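Local coordinates for protein alpha-glucosidase ([Eubacterium] rectale, PDB 6PNR) that probably hydrolyses alpha-linked sulfoquinovosides as a family 31 glycoside hydrolase, its active-site pocket here holding a sulfonated aza-sugar inhibitor, at residues Glu16-Leu20 against Phe104-Asp109; Leu218-Glu222 against Ser568-Val572; Lys259-Ile265 against Tyr535-Met541. All blocks are in the same frame, centred on the assembly; numbering follows the deposited sequence.

Interaction 1 (Glu16-Leu20 against Phe104-Asp109)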
# COMPACT_ATOMS: atom_id res chain seq x y z
N GLU A 16 -3.76 13.41 -38.80
CA GLU A 16 -3.77 12.03 -39.25
C GLU A 16 -3.52 11.04 -38.11
O GLU A 16 -3.17 9.88 -38.36
CB GLU A 16 -2.74 11.84 -40.37
CG GLU A 16 -3.01 12.70 -41.60
CD GLU A 16 -1.77 12.91 -42.44
OE1 GLU A 16 -1.01 11.93 -42.64
OE2 GLU A 16 -1.54 14.06 -42.88
N LYS A 17 -3.70 11.48 -36.87
CA LYS A 17 -3.53 10.63 -35.70
C LYS A 17 -4.91 10.32 -35.12
O LYS A 17 -5.67 11.24 -34.79
CB LYS A 17 -2.64 11.31 -34.66
CG LYS A 17 -1.70 10.36 -33.92
CD LYS A 17 -0.31 10.98 -33.82
CE LYS A 17 0.67 10.07 -33.10
NZ LYS A 17 2.06 10.60 -33.16
N ARG A 18 -5.23 9.04 -35.00
CA ARG A 18 -6.49 8.61 -34.42
C ARG A 18 -6.43 8.75 -32.90
O ARG A 18 -5.55 8.17 -32.26
CB ARG A 18 -6.78 7.16 -34.82
CG ARG A 18 -8.20 6.69 -34.52
CD ARG A 18 -8.42 5.23 -34.94
NE ARG A 18 -7.44 4.33 -34.34
CZ ARG A 18 -6.42 3.78 -35.01
NH1 ARG A 18 -6.26 4.05 -36.29
NH2 ARG A 18 -5.57 2.97 -34.38
N ILE A 19 -7.34 9.53 -32.33
CA ILE A 19 -7.37 9.69 -30.88
C ILE A 19 -8.56 8.99 -30.22
O ILE A 19 -8.49 8.71 -29.01
CB ILE A 19 -7.34 11.18 -30.46
CG1 ILE A 19 -8.60 11.90 -30.91
CG2 ILE A 19 -6.10 11.87 -31.00
CD1 ILE A 19 -8.76 13.26 -30.24
N LEU A 20 -9.63 8.70 -30.95
CA LEU A 20 -10.76 7.97 -30.39
C LEU A 20 -11.13 6.83 -31.32
O LEU A 20 -11.08 6.97 -32.55
CB LEU A 20 -12.00 8.86 -30.19
CG LEU A 20 -11.97 9.93 -29.10
CD1 LEU A 20 -13.34 10.55 -28.93
CD2 LEU A 20 -11.48 9.34 -27.76
N PHE A 104 -13.66 5.59 -19.87
CA PHE A 104 -13.58 6.14 -21.22
C PHE A 104 -12.16 5.95 -21.72
O PHE A 104 -11.19 6.35 -21.05
CB PHE A 104 -13.96 7.63 -21.22
CG PHE A 104 -14.01 8.24 -22.60
CD1 PHE A 104 -15.16 8.15 -23.37
CD2 PHE A 104 -12.91 8.89 -23.13
CE1 PHE A 104 -15.21 8.70 -24.64
CE2 PHE A 104 -12.96 9.45 -24.40
CZ PHE A 104 -14.11 9.35 -25.15
N ARG A 105 -12.02 5.34 -22.90
CA ARG A 105 -10.70 5.09 -23.45
C ARG A 105 -10.34 6.07 -24.56
O ARG A 105 -11.18 6.44 -25.38
CB ARG A 105 -10.60 3.66 -23.97
CG ARG A 105 -10.55 2.67 -22.82
CD ARG A 105 -9.98 1.38 -23.29
NE ARG A 105 -9.75 0.45 -22.20
CZ ARG A 105 -9.35 -0.79 -22.39
NH1 ARG A 105 -9.13 -1.22 -23.62
NH2 ARG A 105 -9.14 -1.59 -21.36
N VAL A 106 -9.08 6.49 -24.56
CA VAL A 106 -8.53 7.36 -25.59
C VAL A 106 -7.42 6.60 -26.29
O VAL A 106 -6.52 6.07 -25.62
CB VAL A 106 -7.99 8.67 -24.99
CG1 VAL A 106 -7.37 9.51 -26.06
CG2 VAL A 106 -9.10 9.43 -24.27
N ALA A 107 -7.45 6.58 -27.62
CA ALA A 107 -6.42 5.90 -28.39
C ALA A 107 -5.07 6.58 -28.18
O ALA A 107 -4.96 7.80 -28.17
CB ALA A 107 -6.79 5.90 -29.88
N ALA A 108 -4.02 5.77 -28.06
CA ALA A 108 -2.69 6.30 -27.79
C ALA A 108 -1.65 5.40 -28.44
O ALA A 108 -1.95 4.30 -28.89
CB ALA A 108 -2.44 6.42 -26.29
N ASP A 109 -0.42 5.89 -28.48
CA ASP A 109 0.70 5.06 -28.92
C ASP A 109 1.83 5.19 -27.91
O ASP A 109 1.82 6.06 -27.03
CB ASP A 109 1.15 5.43 -30.34
CG ASP A 109 1.64 6.86 -30.47
OD1 ASP A 109 2.20 7.41 -29.50
OD2 ASP A 109 1.48 7.44 -31.56
O HOH W 1 3.48 10.01 -30.15
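The carbonyl oxygen of I19 takes the backbone N-H of A107 at 2.7 Å (A107 N to I19 O), a short bond but a bent one, with 137° at the hydrogen. The donor stands above the carbonyl plane, 46° out of it, so neither in-plane lone pair of the oxygen is aimed at it. Two methyl groups crowd the same oxygen: V106 CG1 comes within 3.3 Å of I19 O, and A107 CB also rests against it. V106 presents this branch because CG1 lies anti to its backbone N (chi1 177°). The two strands run almost exactly antiparallel, yet this is the one hydrogen bond between the segments, an illustration of how the outermost strand of one sheet can touch the end of an inner strand of another through a single bond. Strand 17-22 is an outermost strand of the three-stranded N-terminal sheet, whereas strand 101-107 lies inside a six-stranded sheet; both belong to the beta-rich N-terminal region seen in family 31 enzymes. A classic beta bulge, in which I19 and L20 both face L12, marks the first strand at this point. From the bulge itself, L20 sends CD2 obliquely onto the F104 ring, 3.7 Å from F104 CE2, the two side chains crossing at about a right angle. I211 on strand 208-213 touches L20 as well, and I209 adds to the apolar surroundings of F104. L20 CD2 also covers R105 O at 3.8 Å; that buried oxygen has no polar partner in the model. At the exposed end, K17 reaches D109 in a long salt bridge, 3.6 Å from K17 NZ to D109 OD2, with K17 CE lying nearer to that oxygen than the charged nitrogen does. A water donates to D109 OD1 at 3.0 Å and is weakly linked to K17 NZ.

Interaction 2 (Leu218-Glu222 against Ser568-Val572)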
# COMPACT_ATOMS: atom_id res chain seq x y z
N LEU A 218 1.43 26.96 -27.29
CA LEU A 218 1.00 28.31 -26.95
C LEU A 218 -0.46 28.52 -27.31
O LEU A 218 -1.23 29.06 -26.51
CB LEU A 218 1.87 29.35 -27.66
CG LEU A 218 3.31 29.46 -27.17
CD1 LEU A 218 4.14 30.29 -28.15
CD2 LEU A 218 3.36 30.08 -25.79
N LYS A 219 -0.87 28.08 -28.51
CA LYS A 219 -2.28 28.23 -28.89
C LYS A 219 -3.18 27.27 -28.12
O LYS A 219 -4.33 27.60 -27.83
CB LYS A 219 -2.45 28.01 -30.40
CG LYS A 219 -1.91 29.17 -31.26
CD LYS A 219 -2.06 28.87 -32.76
CE LYS A 219 -1.25 29.84 -33.61
NZ LYS A 219 -1.21 29.41 -35.04
N LEU A 220 -2.68 26.09 -27.79
CA LEU A 220 -3.45 25.21 -26.92
C LEU A 220 -3.76 25.88 -25.58
O LEU A 220 -4.88 25.79 -25.08
CB LEU A 220 -2.71 23.89 -26.71
CG LEU A 220 -3.61 22.76 -26.24
CD1 LEU A 220 -4.64 22.44 -27.31
CD2 LEU A 220 -2.76 21.56 -25.94
N LEU A 221 -2.77 26.56 -24.99
CA LEU A 221 -3.02 27.24 -23.73
C LEU A 221 -4.00 28.40 -23.91
O LEU A 221 -4.79 28.69 -23.00
CB LEU A 221 -1.71 27.73 -23.11
CG LEU A 221 -1.09 26.82 -22.03
CD1 LEU A 221 -2.03 26.73 -20.83
CD2 LEU A 221 -0.79 25.45 -22.58
N GLU A 222 -3.97 29.07 -25.07
CA GLU A 222 -4.99 30.08 -25.36
C GLU A 222 -6.38 29.47 -25.33
O GLU A 222 -7.30 30.02 -24.72
CB GLU A 222 -4.71 30.73 -26.71
CG GLU A 222 -3.39 31.47 -26.72
CD GLU A 222 -2.91 31.87 -28.11
OE1 GLU A 222 -3.76 31.94 -29.04
OE2 GLU A 222 -1.68 32.13 -28.26
N SER A 568 -3.48 35.90 -22.65
CA SER A 568 -3.53 34.73 -23.51
C SER A 568 -3.43 33.40 -22.77
O SER A 568 -3.60 32.36 -23.42
CB SER A 568 -2.40 34.78 -24.54
OG SER A 568 -1.15 34.75 -23.88
N GLY A 569 -3.12 33.39 -21.48
CA GLY A 569 -3.03 32.11 -20.81
C GLY A 569 -1.70 31.41 -20.94
O GLY A 569 -1.57 30.27 -20.48
N HIS A 570 -0.70 32.06 -21.53
CA HIS A 570 0.66 31.52 -21.52
C HIS A 570 1.20 31.66 -20.10
O HIS A 570 1.37 32.80 -19.64
CB HIS A 570 1.58 32.27 -22.48
CG HIS A 570 1.03 32.38 -23.87
ND1 HIS A 570 1.43 33.38 -24.74
CD2 HIS A 570 0.14 31.63 -24.55
CE1 HIS A 570 0.78 33.24 -25.89
NE2 HIS A 570 0.00 32.18 -25.80
N PRO A 571 1.50 30.57 -19.41
CA PRO A 571 1.91 30.67 -18.00
C PRO A 571 3.25 31.37 -17.86
O PRO A 571 4.08 31.37 -18.77
CB PRO A 571 1.98 29.21 -17.54
CG PRO A 571 2.24 28.41 -18.81
CD PRO A 571 1.52 29.18 -19.92
N VAL A 572 3.47 31.96 -16.68
CA VAL A 572 4.76 32.60 -16.42
C VAL A 572 5.89 31.57 -16.44
O VAL A 572 6.96 31.81 -17.01
CB VAL A 572 4.72 33.38 -15.10
CG1 VAL A 572 6.09 33.94 -14.77
CG2 VAL A 572 3.68 34.50 -15.18
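H570 contributes the most buried surface here, and its imidazole is held on both faces and at the edge. NE2 donates to E222 OE2 at 3.0 Å, the oxygen lying almost in the ring plane and using its anti lone pair. The carboxylate and ring planes are turned 41° apart, and the extended E222 chain (chi2 167°) carries the acid to the ring edge. Over one face L218 places CD2 in a CH-pi contact, 3.8 Å from the H570 ring centroid and only 8° off the normal. The hydroxyl of S568, bound to the backbone oxygen of E564, covers the opposite face. ND1 is hydrogen-bonded to the E564 carboxylate, so the ring spans two acids, a setting that would tend to stabilise a positive charge on it. With an alanine here, E222 and E564 would probably both lose their shared partner, and a gap would open beneath the L218 methyl. L221 packs against the loop just along from H570, its CD1 3.6 Å from G569 O and its CG against P571 CD. E222 adds a CA-H...O contact, its CA 3.3 Å from S568 O. G569 comes so close that a CB would meet both L221 O and the carbonyl before it. This residue, the first after helix 538-568 to leave helical angles, with positive phi, ends the helix, and the loop that follows is fastened by a His-carboxylate hydrogen bond to helix 217-228 where the chain heads for strand 573-574 of the C-terminal antiparallel sheet.

Interaction 3 (Lys259-Ile265 against Tyr535-Met541)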
# COMPACT_ATOMS: atom_id res chain seq x y z
N LYS A 259 13.21 45.46 11.36
CA LYS A 259 14.50 44.79 11.22
C LYS A 259 14.79 44.48 9.76
O LYS A 259 15.91 44.71 9.27
CB LYS A 259 14.50 43.49 12.06
CG LYS A 259 15.84 42.77 12.07
CD LYS A 259 15.74 41.47 12.87
CE LYS A 259 17.11 40.99 13.32
NZ LYS A 259 17.06 39.80 14.23
N THR A 260 13.80 43.95 9.05
CA THR A 260 13.99 43.63 7.64
C THR A 260 14.36 44.87 6.84
O THR A 260 15.35 44.88 6.09
CB THR A 260 12.72 42.98 7.10
OG1 THR A 260 12.45 41.80 7.87
CG2 THR A 260 12.89 42.61 5.62
N LEU A 261 13.60 45.95 7.02
CA LEU A 261 13.90 47.20 6.34
C LEU A 261 15.26 47.75 6.77
O LEU A 261 16.01 48.30 5.94
CB LEU A 261 12.80 48.23 6.62
CG LEU A 261 11.42 47.89 6.04
CD1 LEU A 261 10.34 48.75 6.70
CD2 LEU A 261 11.40 48.07 4.52
N ASP A 262 15.60 47.63 8.06
CA ASP A 262 16.90 48.13 8.52
C ASP A 262 18.05 47.41 7.82
O ASP A 262 19.12 48.00 7.63
CB ASP A 262 17.03 47.98 10.03
CG ASP A 262 18.41 48.39 10.54
OD1 ASP A 262 18.74 49.60 10.49
OD2 ASP A 262 19.17 47.49 10.97
N ARG A 263 17.84 46.16 7.42
CA ARG A 263 18.83 45.38 6.71
C ARG A 263 18.77 45.59 5.20
O ARG A 263 19.37 44.82 4.45
CB ARG A 263 18.67 43.88 7.05
CG ARG A 263 19.59 43.39 8.17
CD ARG A 263 19.47 44.22 9.44
NE ARG A 263 19.97 43.47 10.60
CZ ARG A 263 19.69 43.78 11.86
NH1 ARG A 263 18.91 44.82 12.14
NH2 ARG A 263 20.19 43.04 12.84
N ASN A 264 18.04 46.61 4.74
CA ASN A 264 18.00 47.00 3.32
C ASN A 264 17.37 45.93 2.43
O ASN A 264 17.69 45.84 1.24
CB ASN A 264 19.40 47.35 2.81
CG ASN A 264 20.05 48.44 3.63
OD1 ASN A 264 19.39 49.40 4.05
ND2 ASN A 264 21.35 48.28 3.89
N ILE A 265 16.50 45.11 2.99
CA ILE A 265 15.66 44.22 2.19
C ILE A 265 14.41 44.99 1.80
O ILE A 265 13.71 45.52 2.66
CB ILE A 265 15.30 42.94 2.98
CG1 ILE A 265 16.57 42.17 3.38
CG2 ILE A 265 14.36 42.07 2.16
CD1 ILE A 265 16.33 41.17 4.50
N TYR A 535 15.53 36.00 9.40
CA TYR A 535 15.92 37.05 10.33
C TYR A 535 16.77 36.54 11.49
O TYR A 535 17.10 37.32 12.38
CB TYR A 535 14.68 37.77 10.87
CG TYR A 535 13.55 36.88 11.36
CD1 TYR A 535 13.62 36.27 12.61
CD2 TYR A 535 12.40 36.69 10.61
CE1 TYR A 535 12.59 35.46 13.08
CE2 TYR A 535 11.37 35.88 11.06
CZ TYR A 535 11.45 35.29 12.30
OH TYR A 535 10.41 34.50 12.74
N ASP A 536 17.11 35.25 11.50
CA ASP A 536 18.01 34.68 12.50
C ASP A 536 19.47 34.99 12.21
O ASP A 536 20.30 34.85 13.12
CB ASP A 536 17.88 33.16 12.56
CG ASP A 536 16.57 32.68 13.20
OD1 ASP A 536 15.85 33.48 13.82
OD2 ASP A 536 16.29 31.47 13.06
N ASP A 537 19.82 35.37 10.99
CA ASP A 537 21.20 35.29 10.53
C ASP A 537 21.53 36.53 9.71
O ASP A 537 20.88 36.77 8.69
CB ASP A 537 21.40 34.03 9.68
CG ASP A 537 22.85 33.83 9.26
OD1 ASP A 537 23.69 33.55 10.15
OD2 ASP A 537 23.14 33.92 8.05
N GLU A 538 22.56 37.29 10.12
CA GLU A 538 22.86 38.54 9.41
C GLU A 538 23.31 38.27 7.98
O GLU A 538 22.91 38.98 7.05
CB GLU A 538 23.92 39.35 10.16
CG GLU A 538 23.46 39.90 11.50
CD GLU A 538 22.25 40.82 11.38
OE1 GLU A 538 22.20 41.62 10.42
OE2 GLU A 538 21.35 40.76 12.25
N ASP A 539 24.15 37.24 7.77
CA ASP A 539 24.61 36.92 6.42
C ASP A 539 23.43 36.58 5.51
O ASP A 539 23.42 36.97 4.33
CB ASP A 539 25.61 35.76 6.47
CG ASP A 539 26.11 35.35 5.08
OD1 ASP A 539 26.81 36.16 4.44
OD2 ASP A 539 25.81 34.22 4.63
N THR A 540 22.43 35.89 6.05
CA THR A 540 21.24 35.56 5.26
C THR A 540 20.46 36.82 4.89
O THR A 540 19.98 36.94 3.75
CB THR A 540 20.34 34.59 6.03
OG1 THR A 540 21.08 33.40 6.34
CG2 THR A 540 19.13 34.19 5.19
N MET A 541 20.33 37.77 5.81
CA MET A 541 19.60 38.99 5.49
C MET A 541 20.34 39.81 4.43
O MET A 541 19.71 40.42 3.56
CB MET A 541 19.34 39.80 6.76
CG MET A 541 18.28 39.17 7.62
SD MET A 541 17.78 40.14 9.03
CE MET A 541 19.09 39.73 10.15
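A salt-bridge network of D262, R263 and E538 ties the turn after helix 250-262, part of a beta-alpha-beta crossover of the TIM barrel, to the start of helix 538-568. R263 grips the E538 carboxylate side-on with two nitrogens, one to each oxygen. NE donates to E538 OE1 at 2.9 Å on its syn lone pair, and the shorter bond runs from R263 NH2 to E538 OE2, 2.6 Å and fairly straight at 165°. Both oxygens lie near the guanidinium plane, although the carboxylate itself is turned 36° from it. A bend at chi2 of R263 (54°) turns the guanidinium back over K259, whose CG covers one face, and NH1 makes a weak bond to D262 OD2. M541, which has the largest buried area in the contact, fills the space beneath: R263 CG rests 3.8 Å from M541 SD, and M541 CE lies 3.9 Å from K259 CE. At about a right angle to the R263 contact, I265 brings CD1 to M541 CB at 4.0 Å. The extended K259 chain delivers NZ to Y535 O at 3.1 Å, a bond in the carbonyl plane. Just before the helix, D537 is the N-cap: its OD2 accepts from T540 N and T540 OG1 on opposite faces of its plane and pairs with K504. Because E538 sits in the first helical turn, its negative charge is probably favoured by the helix end as well as by R263, while the two-point grip should fix the rotation of both groups.

How the interactions relate
The three contacts sit along the length of the chain. Interaction 1 shares no element with the others, whereas interactions 2 and 3 lie at opposite ends of helix 538-568, interaction 2 in the loop just after it; interactions 1 and 3 lie on opposite sides of the chain's centre, their centres about 56 Å apart. All are partly buried, but in different ways. Interaction 1 joins two beta sheets, with apolar side chains inside and a long ion pair, weakly water-bridged, at the exposed end. Interaction 2, closest to the middle of the chain, rests on one imidazole held between acids. Interaction 3, nested in sequence within the loop that interaction 2 closes, puts a firm two-point salt bridge over a methionine.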